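Local structure of chitinase (Paenibacillus sp. FPU-7, 5GZT) at residues Leu527-Ala532 with Asn615-Phe620; Gly277-Tyr282 with Phe620-Tyr625. The protein probably breaks down chitin and chitodextrins by random endo-hydrolysis of their beta-1,4 linkages between N-acetylglucosamine units. All blocks are in the same frame, centred on the assembly; numbering follows the deposited sequence.

Contact 1 of 2, residues Leu527-Ala532 with Asn615-Phe620; sequences LMVGGA and NNLAGF
Met528 bends over the start of the neighbouring strand, where Gly619 has an extended backbone with phi 151° and psi -159°, a conformation scarcely open to residues with a side chain. The methionine chain bends at both chi2 and chi3. Its SD lies against the peptide nitrogen of Gly619 at 3.4 Å, and CE lies 3.5 Å from Phe620 O. Ala618 adds a methyl group beside the thioether, with CB 3.7 Å from SD. A beta carbon on Gly619 would be squeezed against this sulfur and against the carbonyl oxygen of Ala618.

Two backbone hydrogen bonds fix the parallel alignment. Ala618 N donates to Leu527 O over 2.9 Å, arriving well above the carbonyl plane (39° out of it), as the 615-620 segment is still turning into its strand. One step further on, Val529 N donates to Gly619 O over 3.0 Å.

On the outward side of the barrel, Val529 CG2 meets Leu617 CD1 at 3.5 Å. Helices 510-519 and 602-614 close over this apolar layer, Ile612 of the latter touching both Val529 and Phe620. Asn616, at positive phi, ends helix 602-614 in a Schellman motif, and the chain enters the strand within three residues. The Phe620 ring reaches on to Gly531, its CE1 lying 3.8 Å from Gly531 N; a beta carbon at Gly531 would collide with that ring atom.

Between the two segments the pairing thus rests on main-chain hydrogen bonds and apolar side chains, with no charged group, and its close fit depends on the absence of side chains at Gly619 and Gly531.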
# COMPACT_ATOMS: atom_id res chain seq x y z
N LEU B 527 -0.60 11.89 -1.98
CA LEU B 527 -1.56 11.72 -0.87
C LEU B 527 -2.07 10.30 -0.82
O LEU B 527 -2.74 9.85 -1.78
CB LEU B 527 -2.75 12.64 -1.01
CG LEU B 527 -2.40 14.11 -0.73
CD1 LEU B 527 -3.67 14.87 -1.07
CD2 LEU B 527 -2.00 14.38 0.70
N MET B 528 -1.79 9.62 0.29
CA MET B 528 -2.37 8.29 0.52
C MET B 528 -3.57 8.50 1.44
O MET B 528 -3.54 9.23 2.47
CB MET B 528 -1.40 7.36 1.19
CG MET B 528 -0.19 6.97 0.39
SD MET B 528 -0.40 5.72 -0.81
CE MET B 528 -0.61 4.25 0.20
N VAL B 529 -4.63 7.84 1.06
CA VAL B 529 -5.85 7.88 1.85
C VAL B 529 -5.81 6.78 2.90
O VAL B 529 -5.51 5.62 2.56
CB VAL B 529 -7.04 7.71 0.90
CG1 VAL B 529 -8.32 7.33 1.64
CG2 VAL B 529 -7.18 9.00 0.09
N GLY B 530 -6.20 7.12 4.12
CA GLY B 530 -6.23 6.13 5.22
C GLY B 530 -7.59 5.41 5.45
O GLY B 530 -8.68 5.99 5.34
N GLY B 531 -7.50 4.13 5.77
CA GLY B 531 -8.64 3.33 6.20
C GLY B 531 -8.26 2.58 7.48
O GLY B 531 -7.07 2.51 7.85
N ALA B 532 -9.27 2.06 8.15
CA ALA B 532 -9.09 1.38 9.43
C ALA B 532 -9.70 -0.01 9.48
O ALA B 532 -10.82 -0.21 8.99
CB ALA B 532 -9.70 2.23 10.52
N ASN B 615 -9.66 10.59 -7.79
CA ASN B 615 -8.86 11.82 -7.58
C ASN B 615 -7.38 11.67 -7.87
O ASN B 615 -6.60 12.50 -7.45
CB ASN B 615 -9.09 12.32 -6.22
CG ASN B 615 -10.48 12.72 -6.04
OD1 ASN B 615 -10.82 13.81 -6.41
ND2 ASN B 615 -11.34 11.82 -5.51
N ASN B 616 -7.01 10.58 -8.53
CA ASN B 616 -5.65 10.28 -8.85
C ASN B 616 -4.71 10.46 -7.66
O ASN B 616 -3.64 11.05 -7.76
CB ASN B 616 -5.22 11.06 -10.10
CG ASN B 616 -6.01 10.64 -11.28
OD1 ASN B 616 -5.93 9.50 -11.77
ND2 ASN B 616 -6.82 11.51 -11.72
N LEU B 617 -5.11 9.83 -6.55
CA LEU B 617 -4.28 9.81 -5.34
C LEU B 617 -3.28 8.69 -5.41
O LEU B 617 -3.27 7.84 -6.31
CB LEU B 617 -5.20 9.79 -4.09
CG LEU B 617 -6.26 10.86 -4.08
CD1 LEU B 617 -7.24 10.79 -2.92
CD2 LEU B 617 -5.60 12.22 -4.04
N ALA B 618 -2.36 8.72 -4.46
CA ALA B 618 -1.18 7.80 -4.44
C ALA B 618 -1.54 6.34 -4.14
O ALA B 618 -0.84 5.36 -4.57
CB ALA B 618 -0.17 8.35 -3.42
N GLY B 619 -2.63 6.18 -3.39
CA GLY B 619 -3.06 4.86 -3.00
C GLY B 619 -3.81 4.83 -1.66
O GLY B 619 -4.30 5.89 -1.17
N PHE B 620 -3.83 3.62 -1.07
CA PHE B 620 -4.62 3.26 0.08
C PHE B 620 -3.70 2.81 1.20
O PHE B 620 -2.94 1.85 1.06
CB PHE B 620 -5.58 2.13 -0.34
CG PHE B 620 -6.86 2.02 0.53
CD1 PHE B 620 -6.82 2.01 1.94
CD2 PHE B 620 -8.09 1.78 -0.05
CE1 PHE B 620 -7.98 1.90 2.70
CE2 PHE B 620 -9.23 1.66 0.72
CZ PHE B 620 -9.16 1.70 2.10

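Contact 2 of 2, residues Gly277-Tyr282 with Phe620-Tyr625; sequences GKIVSY and FMYWEY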
# COMPACT_ATOMS: atom_id res chain seq x y z
N GLY B 277 -1.35 3.45 -7.16
CA GLY B 277 -1.58 2.06 -6.79
C GLY B 277 -0.83 1.55 -5.57
O GLY B 277 -0.83 0.35 -5.29
N LYS B 278 -0.28 2.41 -4.77
CA LYS B 278 0.38 1.91 -3.57
C LYS B 278 -0.66 1.41 -2.53
O LYS B 278 -1.74 2.02 -2.36
CB LYS B 278 1.22 2.98 -2.90
CG LYS B 278 2.52 3.33 -3.59
CD LYS B 278 3.38 4.17 -2.63
CE LYS B 278 2.93 5.60 -2.45
NZ LYS B 278 3.48 6.35 -3.63
N ILE B 279 -0.31 0.33 -1.84
CA ILE B 279 -1.10 -0.16 -0.69
C ILE B 279 -0.16 -0.30 0.45
O ILE B 279 0.71 -1.13 0.40
CB ILE B 279 -1.83 -1.45 -0.98
CG1 ILE B 279 -2.81 -1.25 -2.16
CG2 ILE B 279 -2.59 -1.86 0.28
CD1 ILE B 279 -3.36 -2.56 -2.69
N VAL B 280 -0.25 0.61 1.40
CA VAL B 280 0.58 0.61 2.58
C VAL B 280 -0.14 -0.12 3.73
O VAL B 280 -1.12 0.38 4.25
CB VAL B 280 0.90 2.03 3.03
CG1 VAL B 280 1.58 2.03 4.39
CG2 VAL B 280 1.85 2.65 2.00
N SER B 281 0.34 -1.31 4.02
CA SER B 281 -0.13 -2.14 5.14
C SER B 281 0.70 -1.95 6.41
O SER B 281 1.85 -2.34 6.44
CB SER B 281 -0.17 -3.61 4.70
OG SER B 281 -0.43 -4.50 5.81
N TYR B 282 0.14 -1.32 7.43
CA TYR B 282 0.80 -1.19 8.74
C TYR B 282 0.69 -2.55 9.40
O TYR B 282 -0.38 -3.17 9.34
CB TYR B 282 0.14 -0.16 9.67
CG TYR B 282 0.66 1.25 9.53
CD1 TYR B 282 0.12 2.12 8.59
CD2 TYR B 282 1.66 1.74 10.33
CE1 TYR B 282 0.57 3.44 8.48
CE2 TYR B 282 2.12 3.05 10.20
CZ TYR B 282 1.58 3.90 9.26
OH TYR B 282 1.98 5.22 9.14
N PHE B 620 -3.83 3.62 -1.07
CA PHE B 620 -4.62 3.26 0.08
C PHE B 620 -3.70 2.81 1.20
O PHE B 620 -2.94 1.85 1.06
CB PHE B 620 -5.58 2.13 -0.34
CG PHE B 620 -6.86 2.02 0.53
CD1 PHE B 620 -6.82 2.01 1.94
CD2 PHE B 620 -8.09 1.78 -0.05
CE1 PHE B 620 -7.98 1.90 2.70
CE2 PHE B 620 -9.23 1.66 0.72
CZ PHE B 620 -9.16 1.70 2.10
N MET B 621 -3.77 3.48 2.34
CA MET B 621 -3.01 3.07 3.56
C MET B 621 -4.02 2.54 4.60
O MET B 621 -5.12 3.06 4.67
CB MET B 621 -2.29 4.27 4.19
CG MET B 621 -1.65 3.97 5.54
SD MET B 621 -2.70 4.20 6.96
CE MET B 621 -2.69 5.99 7.18
N TYR B 622 -3.65 1.54 5.40
CA TYR B 622 -4.53 1.09 6.48
C TYR B 622 -3.83 0.62 7.75
O TYR B 622 -2.74 0.06 7.67
CB TYR B 622 -5.46 0.02 5.95
CG TYR B 622 -4.84 -1.19 5.24
CD1 TYR B 622 -4.17 -2.21 5.94
CD2 TYR B 622 -4.95 -1.34 3.91
CE1 TYR B 622 -3.61 -3.35 5.26
CE2 TYR B 622 -4.49 -2.46 3.24
CZ TYR B 622 -3.80 -3.47 3.92
OH TYR B 622 -3.36 -4.56 3.13
N TRP B 623 -4.47 0.91 8.88
CA TRP B 623 -4.08 0.51 10.20
C TRP B 623 -5.13 -0.45 10.71
O TRP B 623 -6.29 -0.05 10.80
CB TRP B 623 -4.13 1.71 11.14
CG TRP B 623 -3.78 1.31 12.53
CD1 TRP B 623 -4.62 0.92 13.53
CD2 TRP B 623 -2.47 1.25 13.06
NE1 TRP B 623 -3.92 0.61 14.64
CE2 TRP B 623 -2.59 0.78 14.39
CE3 TRP B 623 -1.22 1.54 12.56
CZ2 TRP B 623 -1.48 0.57 15.21
CZ3 TRP B 623 -0.09 1.32 13.40
CH2 TRP B 623 -0.24 0.89 14.70
N GLU B 624 -4.80 -1.71 11.04
CA GLU B 624 -3.55 -2.37 10.71
C GLU B 624 -3.89 -3.82 10.31
O GLU B 624 -4.96 -4.35 10.64
CB GLU B 624 -2.49 -2.27 11.84
CG GLU B 624 -2.93 -2.52 13.30
CD GLU B 624 -2.92 -3.98 13.70
OE1 GLU B 624 -3.06 -4.22 14.87
OE2 GLU B 624 -2.83 -4.89 12.84
N TYR B 625 -2.98 -4.41 9.54
CA TYR B 625 -3.25 -5.65 8.78
C TYR B 625 -3.80 -6.77 9.64
O TYR B 625 -4.67 -7.51 9.16
CB TYR B 625 -2.01 -6.10 8.03
CG TYR B 625 -2.17 -7.31 7.13
CD1 TYR B 625 -2.54 -7.19 5.82
CD2 TYR B 625 -1.93 -8.62 7.62
CE1 TYR B 625 -2.77 -8.29 5.02
CE2 TYR B 625 -2.05 -9.72 6.78
CZ TYR B 625 -2.48 -9.56 5.50
OH TYR B 625 -2.66 -10.63 4.64
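Tyr622 CG stands between its backbone N and carbonyl carbon (chi1 54°), on the side of the sheet where Ile279 and Ser281 also lie. The carbonyl oxygen of Val280 sits over the centre of one ring face, 4.1 Å above the plane. Tyr622 CE2 meets Ile279 CG2 at 3.6 Å, while CE1 approaches Ser281 OG, a buried hydroxyl without a polar partner in the model. Phe533 stacks on the Tyr622 ring. An alanine in place of Tyr622 would probably leave a gap beside Ile279 and Ser281 and deprive Phe533 of its stacking partner.

On the face of Val280 and Met621, the methionine sulfur meets the Tyr282 ring, CE1 lying 3.7 Å from SD in an oblique Met-aromatic contact. Trp623 CZ3 touches Tyr282 CD2 at 3.6 Å, the ring planes inclined at 56°. The Tyr282 hydroxyl bonds to Asp407 of the family's DxDxE motif. Trp623 precedes a cis peptide, consistent with the tryptophan that floors the substrate cleft in family 18 relatives.

Four backbone bonds zip the strands together, from the Lys278-Phe620 pair to the Tyr282-Tyr622 pair. Past the cis peptide, Tyr625 N adds a nearly straight fifth, 2.9 Å from Tyr282 O.

Helix 633-642 packs on Phe620 and Tyr622 outside the barrel, strand 303-312 pairs with 278-282 along its other edge, and Asn480 of strand 478-481 meets Val280 and Met621 from across the interior.

How the contacts relate
The two contacts lie on opposite edges of strand 619-623, their centres about 9 Å apart, and share Phe620. Along the chain the order is 277-282, 527-532, then 615-625, so contact 1 is nested within the much longer loop closed by contact 2. Contact 1 joins the last two strands of the first family 18 TIM barrel; contact 2 brings the last strand back to the first and so closes the ring. Probable backbone hydrogen bonds link Met621 N to Val529 O and Gly531 N to Met621 O, extending the first pairing alongside the second. Inside the barrel, Met528 CE packs on Val280 CG2 at 3.4 Å, joining strands that flank the shared one.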